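Long-range contacts in meso-diaminopimelate dehydrogenase (Clostridium tetani, PDB 3WGY), which probably catalyses the reversible, NADP-dependent oxidative deamination of meso-2,6-diaminopimelate, here as an engineered variant crystallised with 4-methyl-2-oxovalerate: residues 7-12 with 32-37; 17-22 with 279-284; 145-150 with 194-199; 165-170 with 204-209. The protein carries 6 engineered substitutions. One frame throughout, in Å; residues are numbered along the deposited sequence.

Interaction 1: 7-12 with 32-37; sequences IGIVGY and EAIFTR
Ile9 and Ile34 sit side by side on the two parallel strands of the first beta-alpha-beta unit of a Rossmann-type domain. The axes of strands 7-10 and 32-36 come within 4.7 Å, their directions 11° apart, joined by a ladder of nearly straight backbone bonds: Glu32 N to Ile7 O, Ile9 N to Ala33 O at 2.9 Å, Phe35 N to Ile9 O at 2.7 Å, and Gly11 N to Phe35 O. Ile9 O also receives a CA-H...O contact from Ile34 CA. On the face carrying Ile9 and Ile34, Ile9 CB lies 4.2 Å from Ile34 CG1. Past the strand end, Tyr12 has CG anti to its backbone N (chi1 -156°), and its side chain and that of Ile34 cross obliquely: Tyr12 CD1 lies 3.5 Å from Ile34 CG2, and Tyr12 CE1 3.6 Å from Ile34 CD1. The phenol OH is held by Glu20. On the other face, Val10 CG2 approaches Phe35 CD2 at 4.3 Å. Gly11 has backbone angles that would press a CB against the preceding carbonyl O; it opens a GxGxxG pattern consistent with dinucleotide binding. Helix 14-23 covers the Ile9 and Ile34 face, strand 65-68 flanks 7-10, and strand 50-52 flanks 32-36.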
loop_
_atom_site.group_PDB
_atom_site.type_symbol
_atom_site.label_atom_id
_atom_site.label_comp_id
_atom_site.label_asym_id
_atom_site.label_seq_id
_atom_site.Cartn_x
_atom_site.Cartn_y
_atom_site.Cartn_z
ATOM N N ILE B 7 3.843 -26.251 3.330
ATOM C CA ILE B 7 4.686 -25.335 4.076
ATOM C C ILE B 7 5.509 -26.029 5.152
ATOM O O ILE B 7 5.088 -27.031 5.726
ATOM C CB ILE B 7 3.844 -24.212 4.730
ATOM C CG1 ILE B 7 3.134 -23.383 3.649
ATOM C CG2 ILE B 7 4.737 -23.315 5.579
ATOM C CD1 ILE B 7 4.059 -22.720 2.666
ATOM N N GLY B 8 6.694 -25.487 5.401
ATOM C CA GLY B 8 7.571 -26.025 6.420
ATOM C C GLY B 8 8.000 -24.877 7.310
ATOM O O GLY B 8 8.403 -23.828 6.812
ATOM N N ILE B 9 7.909 -25.066 8.622
ATOM C CA ILE B 9 8.286 -24.023 9.566
ATOM C C ILE B 9 9.568 -24.373 10.312
ATOM O O ILE B 9 9.680 -25.459 10.876
ATOM C CB ILE B 9 7.165 -23.790 10.626
ATOM C CG1 ILE B 9 5.856 -23.400 9.938
ATOM C CG2 ILE B 9 7.594 -22.707 11.608
ATOM C CD1 ILE B 9 4.693 -23.220 10.898
ATOM N N VAL B 10 10.530 -23.456 10.311
ATOM C CA VAL B 10 11.781 -23.670 11.029
ATOM C C VAL B 10 11.786 -22.732 12.231
ATOM O O VAL B 10 11.865 -21.510 12.073
ATOM C CB VAL B 10 13.010 -23.341 10.171
ATOM C CG1 VAL B 10 14.270 -23.556 10.992
ATOM C CG2 VAL B 10 13.037 -24.210 8.922
ATOM N N GLY B 11 11.703 -23.306 13.428
ATOM C CA GLY B 11 11.688 -22.499 14.632
ATOM C C GLY B 11 10.285 -22.460 15.199
ATOM O O GLY B 11 9.331 -22.128 14.499
ATOM N N TYR B 12 10.143 -22.789 16.475
ATOM C CA TYR B 12 8.819 -22.801 17.067
ATOM C C TYR B 12 8.664 -21.804 18.213
ATOM O O TYR B 12 8.173 -22.149 19.283
ATOM C CB TYR B 12 8.491 -24.225 17.523
ATOM C CG TYR B 12 7.016 -24.535 17.630
ATOM C CD1 TYR B 12 6.113 -24.099 16.660
ATOM C CD2 TYR B 12 6.533 -25.324 18.672
ATOM C CE1 TYR B 12 4.759 -24.450 16.726
ATOM C CE2 TYR B 12 5.194 -25.676 18.748
ATOM C CZ TYR B 12 4.313 -25.239 17.775
ATOM O OH TYR B 12 2.989 -25.597 17.874
ATOM N N GLU B 32 3.402 -29.081 6.743
ATOM C CA GLU B 32 4.006 -30.401 6.646
ATOM C C GLU B 32 4.797 -30.736 7.898
ATOM O O GLU B 32 4.647 -31.815 8.467
ATOM C CB GLU B 32 4.915 -30.468 5.419
ATOM C CG GLU B 32 4.527 -31.551 4.409
ATOM C CD GLU B 32 3.031 -31.603 4.140
ATOM O OE1 GLU B 32 2.284 -32.116 5.001
ATOM O OE2 GLU B 32 2.600 -31.125 3.069
ATOM N N ALA B 33 5.633 -29.804 8.335
ATOM C CA ALA B 33 6.439 -30.035 9.520
ATOM C C ALA B 33 6.940 -28.758 10.163
ATOM O O ALA B 33 7.062 -27.715 9.523
ATOM C CB ALA B 33 7.628 -30.928 9.169
ATOM N N ILE B 34 7.209 -28.860 11.456
ATOM C CA ILE B 34 7.738 -27.761 12.231
ATOM C C ILE B 34 9.054 -28.309 12.754
ATOM O O ILE B 34 9.075 -29.264 13.528
ATOM C CB ILE B 34 6.815 -27.408 13.400
ATOM C CG1 ILE B 34 5.458 -26.956 12.870
ATOM C CG2 ILE B 34 7.425 -26.295 14.230
ATOM C CD1 ILE B 34 4.419 -26.809 13.962
ATOM N N PHE B 35 10.151 -27.718 12.304
ATOM C CA PHE B 35 11.469 -28.161 12.712
ATOM C C PHE B 35 11.961 -27.401 13.932
ATOM O O PHE B 35 11.935 -26.173 13.962
ATOM C CB PHE B 35 12.422 -28.009 11.527
ATOM C CG PHE B 35 11.986 -28.802 10.324
ATOM C CD1 PHE B 35 12.119 -30.189 10.306
ATOM C CD2 PHE B 35 11.344 -28.183 9.262
ATOM C CE1 PHE B 35 11.608 -30.947 9.252
ATOM C CE2 PHE B 35 10.828 -28.932 8.202
ATOM C CZ PHE B 35 10.960 -30.318 8.199
ATOM N N THR B 36 12.397 -28.140 14.946
ATOM C CA THR B 36 12.873 -27.528 16.177
ATOM C C THR B 36 14.144 -28.165 16.720
ATOM O O THR B 36 14.390 -29.349 16.511
ATOM C CB THR B 36 11.812 -27.623 17.265
ATOM O OG1 THR B 36 12.362 -27.149 18.497
ATOM C CG2 THR B 36 11.364 -29.069 17.444
ATOM N N ARG B 37 14.944 -27.373 17.428
ATOM C CA ARG B 37 16.180 -27.872 18.024
ATOM C C ARG B 37 15.913 -28.609 19.334
ATOM O O ARG B 37 16.727 -29.419 19.769
ATOM C CB ARG B 37 17.162 -26.723 18.279
ATOM C CG ARG B 37 17.845 -26.191 17.023
ATOM C CD ARG B 37 18.952 -25.199 17.364
ATOM N NE ARG B 37 19.597 -24.632 16.177
ATOM C CZ ARG B 37 20.702 -25.112 15.605
ATOM N NH1 ARG B 37 21.306 -26.181 16.108
ATOM N NH2 ARG B 37 21.206 -24.520 14.529
#

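Interaction 2: 17-22 with 279-284; sequences KGVEKA and FTSSVL
Gly18 and Ser281 bring two helices into close, buried packing where the first helix of the Rossmann-type beta-alpha-beta unit meets the long helix 276-296 from late in the chain. The two short segments cross at -57°, with their axes 8.0 Å apart. Such a close approach suits the small residues at the crossing, glycine, alanine and serine. Gly18 presents bare backbone to the partner, and a CB there would collide with Ser281 OG. Into this place comes the Ser281 side chain: its CB lies 3.3 Å from Gly18 C, and the CA atoms of Val19 and Ser281 are 4.8 Å apart.

Around this point the apolar contacts are few. Val19 CG2, the branch anti to the carbonyl carbon, is the one that meets Ser281 CB at 3.9 Å and reaches Leu284 CD1 at 4.2 Å. One turn on, Ala22 CB points to the other helix and lies 4.2 Å from Ser282 OG, a hydroxyl bonded back to Glu278 O within its own helix. Val19 also rests on Ile9, so the helix is packed between the parallel sheet and helix 276-296. Ile138 of the second subunit packs on Ser282 and Val283, placing the junction close to the dimer interface. Ser281 OG, although 3.3 Å from Val19 N, makes no hydrogen bond there because the angle is poor; the hydroxyl instead bonds with two carbonyl oxygens, Ala277 O one turn back and Ile15 O of the opposing helix, which must share its one proton or take it in turn.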
loop_
_atom_site.group_PDB
_atom_site.type_symbol
_atom_site.label_atom_id
_atom_site.label_comp_id
_atom_site.label_asym_id
_atom_site.label_seq_id
_atom_site.Cartn_x
_atom_site.Cartn_y
_atom_site.Cartn_z
ATOM N N LYS B 17 4.972 -20.271 15.940
ATOM C CA LYS B 17 3.627 -20.573 16.426
ATOM C C LYS B 17 2.602 -19.724 15.680
ATOM O O LYS B 17 1.515 -20.195 15.347
ATOM C CB LYS B 17 3.516 -20.293 17.932
ATOM C CG LYS B 17 4.173 -21.319 18.828
ATOM C CD LYS B 17 3.973 -20.947 20.290
ATOM C CE LYS B 17 4.380 -22.080 21.220
ATOM N NZ LYS B 17 5.792 -22.519 21.016
ATOM N N GLY B 18 2.952 -18.466 15.425
ATOM C CA GLY B 18 2.055 -17.582 14.701
ATOM C C GLY B 18 1.844 -18.054 13.273
ATOM O O GLY B 18 0.745 -17.938 12.724
ATOM N N VAL B 19 2.902 -18.587 12.667
ATOM C CA VAL B 19 2.824 -19.083 11.298
ATOM C C VAL B 19 1.913 -20.300 11.232
ATOM O O VAL B 19 1.081 -20.417 10.330
ATOM C CB VAL B 19 4.217 -19.468 10.764
ATOM C CG1 VAL B 19 4.087 -20.180 9.428
ATOM C CG2 VAL B 19 5.063 -18.222 10.603
ATOM N N GLU B 20 2.076 -21.210 12.190
ATOM C CA GLU B 20 1.255 -22.410 12.231
ATOM C C GLU B 20 -0.211 -22.012 12.294
ATOM O O GLU B 20 -1.055 -22.606 11.628
ATOM C CB GLU B 20 1.609 -23.265 13.451
ATOM C CG GLU B 20 0.623 -24.397 13.721
ATOM C CD GLU B 20 1.050 -25.272 14.880
ATOM O OE1 GLU B 20 1.411 -24.723 15.948
ATOM O OE2 GLU B 20 1.018 -26.506 14.724
ATOM N N LYS B 21 -0.506 -20.998 13.102
ATOM C CA LYS B 21 -1.870 -20.510 13.249
ATOM C C LYS B 21 -2.414 -19.929 11.953
ATOM O O LYS B 21 -3.504 -20.287 11.511
ATOM C CB LYS B 21 -1.940 -19.449 14.350
ATOM C CG LYS B 21 -2.486 -19.985 15.648
ATOM C CD LYS B 21 -2.232 -19.053 16.819
ATOM C CE LYS B 21 -2.025 -19.887 18.081
ATOM N NZ LYS B 21 -2.031 -19.098 19.343
ATOM N N ALA B 22 -1.651 -19.034 11.344
ATOM C CA ALA B 22 -2.080 -18.399 10.112
ATOM C C ALA B 22 -2.343 -19.402 8.989
ATOM O O ALA B 22 -3.256 -19.213 8.184
ATOM C CB ALA B 22 -1.045 -17.378 9.671
ATOM N N PHE B 279 0.954 -10.859 13.255
ATOM C CA PHE B 279 0.777 -10.117 12.021
ATOM C C PHE B 279 1.955 -10.437 11.120
ATOM O O PHE B 279 1.787 -10.707 9.936
ATOM C CB PHE B 279 0.720 -8.619 12.275
ATOM C CG PHE B 279 0.472 -7.822 11.029
ATOM C CD1 PHE B 279 -0.803 -7.760 10.471
ATOM C CD2 PHE B 279 1.515 -7.175 10.386
ATOM C CE1 PHE B 279 -1.034 -7.059 9.284
ATOM C CE2 PHE B 279 1.299 -6.473 9.196
ATOM C CZ PHE B 279 0.021 -6.415 8.647
ATOM N N THR B 280 3.153 -10.402 11.690
ATOM C CA THR B 280 4.357 -10.729 10.938
ATOM C C THR B 280 4.177 -12.124 10.340
ATOM O O THR B 280 4.526 -12.370 9.187
ATOM C CB THR B 280 5.591 -10.753 11.852
ATOM O OG1 THR B 280 5.771 -9.458 12.432
ATOM C CG2 THR B 280 6.833 -11.133 11.050
ATOM N N SER B 281 3.624 -13.027 11.138
ATOM C CA SER B 281 3.376 -14.397 10.699
ATOM C C SER B 281 2.402 -14.464 9.523
ATOM O O SER B 281 2.597 -15.252 8.592
ATOM C CB SER B 281 2.827 -15.227 11.857
ATOM O OG SER B 281 3.808 -15.401 12.857
ATOM N N SER B 282 1.348 -13.654 9.570
ATOM C CA SER B 282 0.368 -13.638 8.487
ATOM C C SER B 282 1.034 -13.151 7.215
ATOM O O SER B 282 0.764 -13.658 6.125
ATOM C CB SER B 282 -0.806 -12.712 8.817
ATOM O OG SER B 282 -1.594 -13.256 9.847
ATOM N N VAL B 283 1.897 -12.152 7.357
ATOM C CA VAL B 283 2.597 -11.611 6.216
ATOM C C VAL B 283 3.498 -12.706 5.655
ATOM O O VAL B 283 3.537 -12.934 4.440
ATOM C CB VAL B 283 3.462 -10.381 6.611
ATOM C CG1 VAL B 283 4.311 -9.947 5.427
ATOM C CG2 VAL B 283 2.550 -9.232 7.079
ATOM N N LEU B 284 4.208 -13.396 6.548
ATOM C CA LEU B 284 5.101 -14.470 6.114
ATOM C C LEU B 284 4.332 -15.516 5.310
ATOM O O LEU B 284 4.775 -15.940 4.238
ATOM C CB LEU B 284 5.790 -15.128 7.321
ATOM C CG LEU B 284 6.908 -14.306 7.982
ATOM C CD1 LEU B 284 7.410 -15.013 9.245
ATOM C CD2 LEU B 284 8.043 -14.122 6.984
#

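Interaction 3: 145-150 with 194-199; sequences HTFWGK and REKHEM. Engineered in segment 194-199: Met199 (natural residue Arg).
His197 accepts a backbone N-H at the edge of its ring, on NE2: Trp148 N points at this atom from 3.1 Å away, with an N-H...N angle of 160° and the donor only 8° out of the imidazole plane. The Trp148 six-membered ring lies nearly parallel to the imidazole but slid aside, so that Trp148 CE3 meets His197 NE2 at 3.8 Å with little overlap. The Phe147 ring is oblique to the imidazole, its plane turned by 44°.

Lys196, the last helical residue before His197, lays its bent chain over Phe147: CE stands above the ring centre, 4.2 Å from the centroid, in a CH-pi contact. Beyond it NZ donates to Thr146 O at 2.9 Å and to two waters, one bonded to His145 ND1 at 2.7 Å and the other accepting from Thr146 N. The ammonium thus has three oxygen partners, and its pull on the Phe147 ring is at most weak. Trp148 NE1 is bonded to Asp124. Phe147, Trp148 and His197 form an aromatic cluster at the joint between the three-stranded antiparallel sheet and the mixed sheet of the C-terminal domain, with the Trp148 side chain about 10 Å from the bound 2-oxo-4-methylpentanoic acid.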
loop_
_atom_site.group_PDB
_atom_site.type_symbol
_atom_site.label_atom_id
_atom_site.label_comp_id
_atom_site.label_asym_id
_atom_site.label_seq_id
_atom_site.Cartn_x
_atom_site.Cartn_y
_atom_site.Cartn_z
ATOM N N HIS B 145 8.190 9.942 5.795
ATOM C CA HIS B 145 8.294 9.889 7.239
ATOM C C HIS B 145 7.788 8.553 7.776
ATOM O O HIS B 145 6.613 8.215 7.601
ATOM C CB HIS B 145 7.477 11.020 7.861
ATOM C CG HIS B 145 7.951 12.391 7.485
ATOM N ND1 HIS B 145 9.223 12.842 7.773
ATOM C CD2 HIS B 145 7.318 13.415 6.866
ATOM C CE1 HIS B 145 9.352 14.086 7.349
ATOM N NE2 HIS B 145 8.212 14.457 6.796
ATOM N N THR B 146 8.668 7.786 8.414
ATOM C CA THR B 146 8.256 6.524 9.001
ATOM C C THR B 146 8.303 6.662 10.521
ATOM O O THR B 146 9.286 7.153 11.083
ATOM C CB THR B 146 9.166 5.342 8.595
ATOM O OG1 THR B 146 9.218 5.234 7.168
ATOM C CG2 THR B 146 8.608 4.043 9.147
ATOM N N PHE B 147 7.226 6.251 11.176
ATOM C CA PHE B 147 7.136 6.298 12.637
ATOM C C PHE B 147 6.843 4.877 13.103
ATOM O O PHE B 147 6.112 4.143 12.439
ATOM C CB PHE B 147 5.993 7.208 13.092
ATOM C CG PHE B 147 6.181 8.663 12.754
ATOM C CD1 PHE B 147 6.111 9.103 11.445
ATOM C CD2 PHE B 147 6.375 9.603 13.764
ATOM C CE1 PHE B 147 6.225 10.461 11.136
ATOM C CE2 PHE B 147 6.490 10.963 13.467
ATOM C CZ PHE B 147 6.413 11.391 12.150
ATOM N N TRP B 148 7.355 4.448 14.172
ATOM C CA TRP B 148 7.075 3.112 14.662
ATOM C C TRP B 148 6.165 3.239 15.886
ATOM O O TRP B 148 6.599 3.641 16.965
ATOM C CB TRP B 148 8.392 2.390 14.953
ATOM C CG TRP B 148 9.158 2.131 13.667
ATOM C CD1 TRP B 148 8.989 1.078 12.805
ATOM C CD2 TRP B 148 10.124 2.998 13.049
ATOM N NE1 TRP B 148 9.786 1.238 11.689
ATOM C CE2 TRP B 148 10.493 2.406 11.815
ATOM C CE3 TRP B 148 10.711 4.219 13.416
ATOM C CZ2 TRP B 148 11.425 2.994 10.947
ATOM C CZ3 TRP B 148 11.639 4.806 12.548
ATOM C CH2 TRP B 148 11.985 4.189 11.327
ATOM N N GLY B 149 4.882 2.942 15.650
ATOM C CA GLY B 149 3.820 3.021 16.647
ATOM C C GLY B 149 4.192 2.474 17.992
ATOM O O GLY B 149 5.277 1.909 18.139
ATOM N N LYS B 150 3.307 2.621 18.978
ATOM C CA LYS B 150 3.623 2.127 20.316
ATOM C C LYS B 150 4.052 0.659 20.302
ATOM O O LYS B 150 3.294 -0.226 19.908
ATOM C CB LYS B 150 2.437 2.313 21.267
ATOM C CG LYS B 150 2.727 1.830 22.679
ATOM C CD LYS B 150 1.602 2.201 23.635
ATOM C CE LYS B 150 1.872 1.670 25.035
ATOM N NZ LYS B 150 0.868 2.165 26.021
ATOM N N ARG B 194 14.195 13.934 18.470
ATOM C CA ARG B 194 13.391 14.323 19.616
ATOM C C ARG B 194 11.949 14.711 19.302
ATOM O O ARG B 194 11.089 14.678 20.187
ATOM C CB ARG B 194 14.070 15.478 20.352
ATOM C CG ARG B 194 13.416 15.792 21.678
ATOM C CD ARG B 194 14.139 16.883 22.444
ATOM N NE ARG B 194 14.179 16.557 23.863
ATOM C CZ ARG B 194 15.039 15.701 24.407
ATOM N NH1 ARG B 194 15.947 15.093 23.654
ATOM N NH2 ARG B 194 14.977 15.435 25.701
ATOM N N GLU B 195 11.676 15.083 18.057
ATOM C CA GLU B 195 10.327 15.482 17.674
ATOM C C GLU B 195 9.440 14.341 17.179
ATOM O O GLU B 195 8.218 14.408 17.321
ATOM C CB GLU B 195 10.385 16.565 16.589
ATOM C CG GLU B 195 11.166 17.809 16.985
ATOM C CD GLU B 195 11.336 18.780 15.828
ATOM O OE1 GLU B 195 11.742 18.339 14.731
ATOM O OE2 GLU B 195 11.069 19.985 16.013
ATOM N N LYS B 196 10.046 13.302 16.608
ATOM C CA LYS B 196 9.295 12.163 16.058
ATOM C C LYS B 196 8.731 11.146 17.051
ATOM O O LYS B 196 7.580 10.727 16.915
ATOM C CB LYS B 196 10.149 11.400 15.037
ATOM C CG LYS B 196 10.475 12.174 13.772
ATOM C CD LYS B 196 11.270 11.322 12.792
ATOM C CE LYS B 196 10.446 10.160 12.256
ATOM N NZ LYS B 196 11.253 9.296 11.348
ATOM N N HIS B 197 9.543 10.729 18.021
ATOM C CA HIS B 197 9.107 9.741 19.002
ATOM C C HIS B 197 9.493 10.082 20.433
ATOM O O HIS B 197 10.539 10.681 20.684
ATOM C CB HIS B 197 9.709 8.357 18.709
ATOM C CG HIS B 197 9.488 7.860 17.313
ATOM N ND1 HIS B 197 10.246 8.290 16.243
ATOM C CD2 HIS B 197 8.627 6.935 16.822
ATOM C CE1 HIS B 197 9.865 7.647 15.152
ATOM N NE2 HIS B 197 8.884 6.823 15.476
ATOM N N GLU B 198 8.648 9.664 21.371
ATOM C CA GLU B 198 8.917 9.864 22.790
ATOM C C GLU B 198 9.037 8.460 23.378
ATOM O O GLU B 198 8.697 7.471 22.721
ATOM C CB GLU B 198 7.771 10.613 23.476
ATOM C CG GLU B 198 6.561 9.754 23.781
ATOM C CD GLU B 198 5.491 10.490 24.577
ATOM O OE1 GLU B 198 5.796 10.995 25.676
ATOM O OE2 GLU B 198 4.337 10.558 24.107
ATOM N N MET B 199 9.529 8.360 24.602
ATOM C CA MET B 199 9.664 7.062 25.237
ATOM C C MET B 199 9.011 7.057 26.607
ATOM O O MET B 199 9.189 7.985 27.396
ATOM C CB MET B 199 11.140 6.675 25.334
ATOM C CG MET B 199 11.650 5.978 24.075
ATOM S SD MET B 199 13.432 5.781 24.071
ATOM C CE MET B 199 13.788 5.893 22.313
HETATM O O HOH W 1 11.088 11.382 9.152
HETATM O O HOH W 2 11.382 8.308 8.584
#

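Interaction 4: 165-170 with 204-209; sequences GVKNGI and VPEENA
Val204 faces Lys167 and Asn168 through three backbone hydrogen bonds. Its O accepts Lys167 N, at 2.7 Å but bent to 132° at the hydrogen, and Asn168 N, at 3.1 Å in the carbonyl plane on a lone pair. Val204 N returns a bond of 2.7 Å to Asn168 O. Farther out Glu206 N reaches Gly165 O at 2.7 Å from above the carbonyl plane, and Pro205 CA adds a CA-H...O contact to the same oxygen.

Apolar contacts are modest: Val204 CG1 meets Lys167 CB at 4.0 Å, Val204 CB meets Asn168 CB at 4.1 Å, and Ala209 CB rests 3.9 Å from Gly165 CA. Gly165 has a positive phi; a CB would jam against the preceding carbonyl O and crowd Ala209.

Among the polar side chains, a water donates to both Val166 O and Glu206 OE2. The Asn168 amide turns away from Val204, its OD1 bonded to Arg161 and its ND2 to Glu237. Helix 237-243 covers the side of Asn168 and Val204, while helix 211-219 packs on Val166, Pro205 and Ala209. Two residues, Lys167 and Asn168, opposite one, Val204, make a classic beta bulge in the antiparallel pairing of strands 166-175 and 197-205 in the C-terminal domain.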
loop_
_atom_site.group_PDB
_atom_site.type_symbol
_atom_site.label_atom_id
_atom_site.label_comp_id
_atom_site.label_asym_id
_atom_site.label_seq_id
_atom_site.Cartn_x
_atom_site.Cartn_y
_atom_site.Cartn_z
ATOM N N GLY B 165 17.969 0.450 41.607
ATOM C CA GLY B 165 16.653 0.690 42.172
ATOM C C GLY B 165 15.495 0.138 41.360
ATOM O O GLY B 165 14.354 0.142 41.822
ATOM N N VAL B 166 15.783 -0.331 40.149
ATOM C CA VAL B 166 14.752 -0.888 39.274
ATOM C C VAL B 166 14.649 -2.408 39.387
ATOM O O VAL B 166 15.560 -3.124 38.985
ATOM C CB VAL B 166 15.027 -0.536 37.794
ATOM C CG1 VAL B 166 14.069 -1.305 36.882
ATOM C CG2 VAL B 166 14.874 0.966 37.583
ATOM N N LYS B 167 13.536 -2.886 39.936
ATOM C CA LYS B 167 13.275 -4.318 40.083
ATOM C C LYS B 167 12.982 -4.925 38.718
ATOM O O LYS B 167 13.611 -5.895 38.285
ATOM C CB LYS B 167 12.048 -4.546 40.965
ATOM C CG LYS B 167 12.316 -4.567 42.441
ATOM C CD LYS B 167 12.237 -5.983 42.979
ATOM C CE LYS B 167 10.824 -6.532 42.865
ATOM N NZ LYS B 167 10.729 -7.908 43.433
ATOM N N ASN B 168 11.990 -4.346 38.057
ATOM C CA ASN B 168 11.577 -4.813 36.755
ATOM C C ASN B 168 10.960 -3.626 36.017
ATOM O O ASN B 168 10.698 -2.587 36.619
ATOM C CB ASN B 168 10.564 -5.953 36.928
ATOM C CG ASN B 168 10.373 -6.751 35.661
ATOM O OD1 ASN B 168 11.086 -6.550 34.683
ATOM N ND2 ASN B 168 9.412 -7.669 35.672
ATOM N N GLY B 169 10.749 -3.770 34.712
ATOM C CA GLY B 169 10.175 -2.679 33.953
ATOM C C GLY B 169 10.050 -2.948 32.466
ATOM O O GLY B 169 10.492 -3.975 31.960
ATOM N N ILE B 170 9.440 -2.004 31.765
ATOM C CA ILE B 170 9.243 -2.115 30.329
ATOM C C ILE B 170 9.285 -0.722 29.700
ATOM O O ILE B 170 8.896 0.264 30.328
ATOM C CB ILE B 170 7.872 -2.781 30.019
ATOM C CG1 ILE B 170 7.745 -3.072 28.518
ATOM C CG2 ILE B 170 6.739 -1.856 30.460
ATOM C CD1 ILE B 170 6.569 -3.985 28.164
ATOM N N VAL B 204 9.016 -1.047 38.036
ATOM C CA VAL B 204 8.705 -1.666 39.313
ATOM C C VAL B 204 9.983 -1.402 40.109
ATOM O O VAL B 204 11.029 -1.991 39.831
ATOM C CB VAL B 204 8.494 -3.182 39.180
ATOM C CG1 VAL B 204 8.131 -3.774 40.537
ATOM C CG2 VAL B 204 7.397 -3.463 38.155
ATOM N N PRO B 205 9.918 -0.498 41.095
ATOM C CA PRO B 205 11.079 -0.154 41.920
ATOM C C PRO B 205 11.359 -1.140 43.050
ATOM O O PRO B 205 10.442 -1.812 43.527
ATOM C CB PRO B 205 10.698 1.214 42.463
ATOM C CG PRO B 205 9.233 1.012 42.755
ATOM C CD PRO B 205 8.736 0.291 41.501
ATOM N N GLU B 206 12.625 -1.229 43.458
ATOM C CA GLU B 206 13.020 -2.086 44.579
ATOM C C GLU B 206 12.463 -1.351 45.791
ATOM O O GLU B 206 12.271 -0.139 45.730
ATOM C CB GLU B 206 14.545 -2.150 44.715
ATOM C CG GLU B 206 15.302 -2.724 43.532
ATOM C CD GLU B 206 15.139 -4.225 43.385
ATOM O OE1 GLU B 206 14.696 -4.881 44.344
ATOM O OE2 GLU B 206 15.469 -4.751 42.307
ATOM N N GLU B 207 12.194 -2.050 46.892
ATOM C CA GLU B 207 11.673 -1.344 48.060
ATOM C C GLU B 207 12.722 -0.301 48.436
ATOM O O GLU B 207 13.921 -0.589 48.420
ATOM C CB GLU B 207 11.409 -2.304 49.223
ATOM C CG GLU B 207 12.637 -2.870 49.900
ATOM C CD GLU B 207 12.265 -3.768 51.069
ATOM O OE1 GLU B 207 11.570 -3.289 51.995
ATOM O OE2 GLU B 207 12.661 -4.954 51.059
ATOM N N ASN B 208 12.259 0.905 48.762
ATOM C CA ASN B 208 13.136 2.036 49.082
ATOM C C ASN B 208 13.522 2.607 47.707
ATOM O O ASN B 208 12.728 3.314 47.082
ATOM C CB ASN B 208 14.380 1.566 49.858
ATOM C CG ASN B 208 14.027 0.741 51.098
ATOM O OD1 ASN B 208 13.362 1.223 52.020
ATOM N ND2 ASN B 208 14.473 -0.511 51.120
ATOM N N ALA B 209 14.734 2.304 47.246
ATOM C CA ALA B 209 15.223 2.718 45.918
ATOM C C ALA B 209 15.603 4.172 45.589
ATOM O O ALA B 209 16.749 4.428 45.205
ATOM C CB ALA B 209 14.245 2.208 44.842
HETATM O O HOH W 3 17.539 -4.030 41.151
#

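In the fold
From the N terminus, interaction 1 closes the first loop, joining strands 5-10 and 29-36 across the intervening helix 14-23. Interaction 2 takes that same helix and pairs it with helix 276-296, so its segments alternate with those of interaction 1; the two touch, for instance through Ile34 and Glu20. The long loop that interaction 2 spans encloses interactions 3 and 4, which lie in the C-terminal domain and cross one another along the chain. Both use strand 197-205: interaction 3 ties its start and the end of helix 193-196 to strand 142-147 and the loop after it, interaction 4 its end to strand 166-175, with centres 26 Å apart. Interactions 1 and 3 lie on opposite sides of the chain's centre.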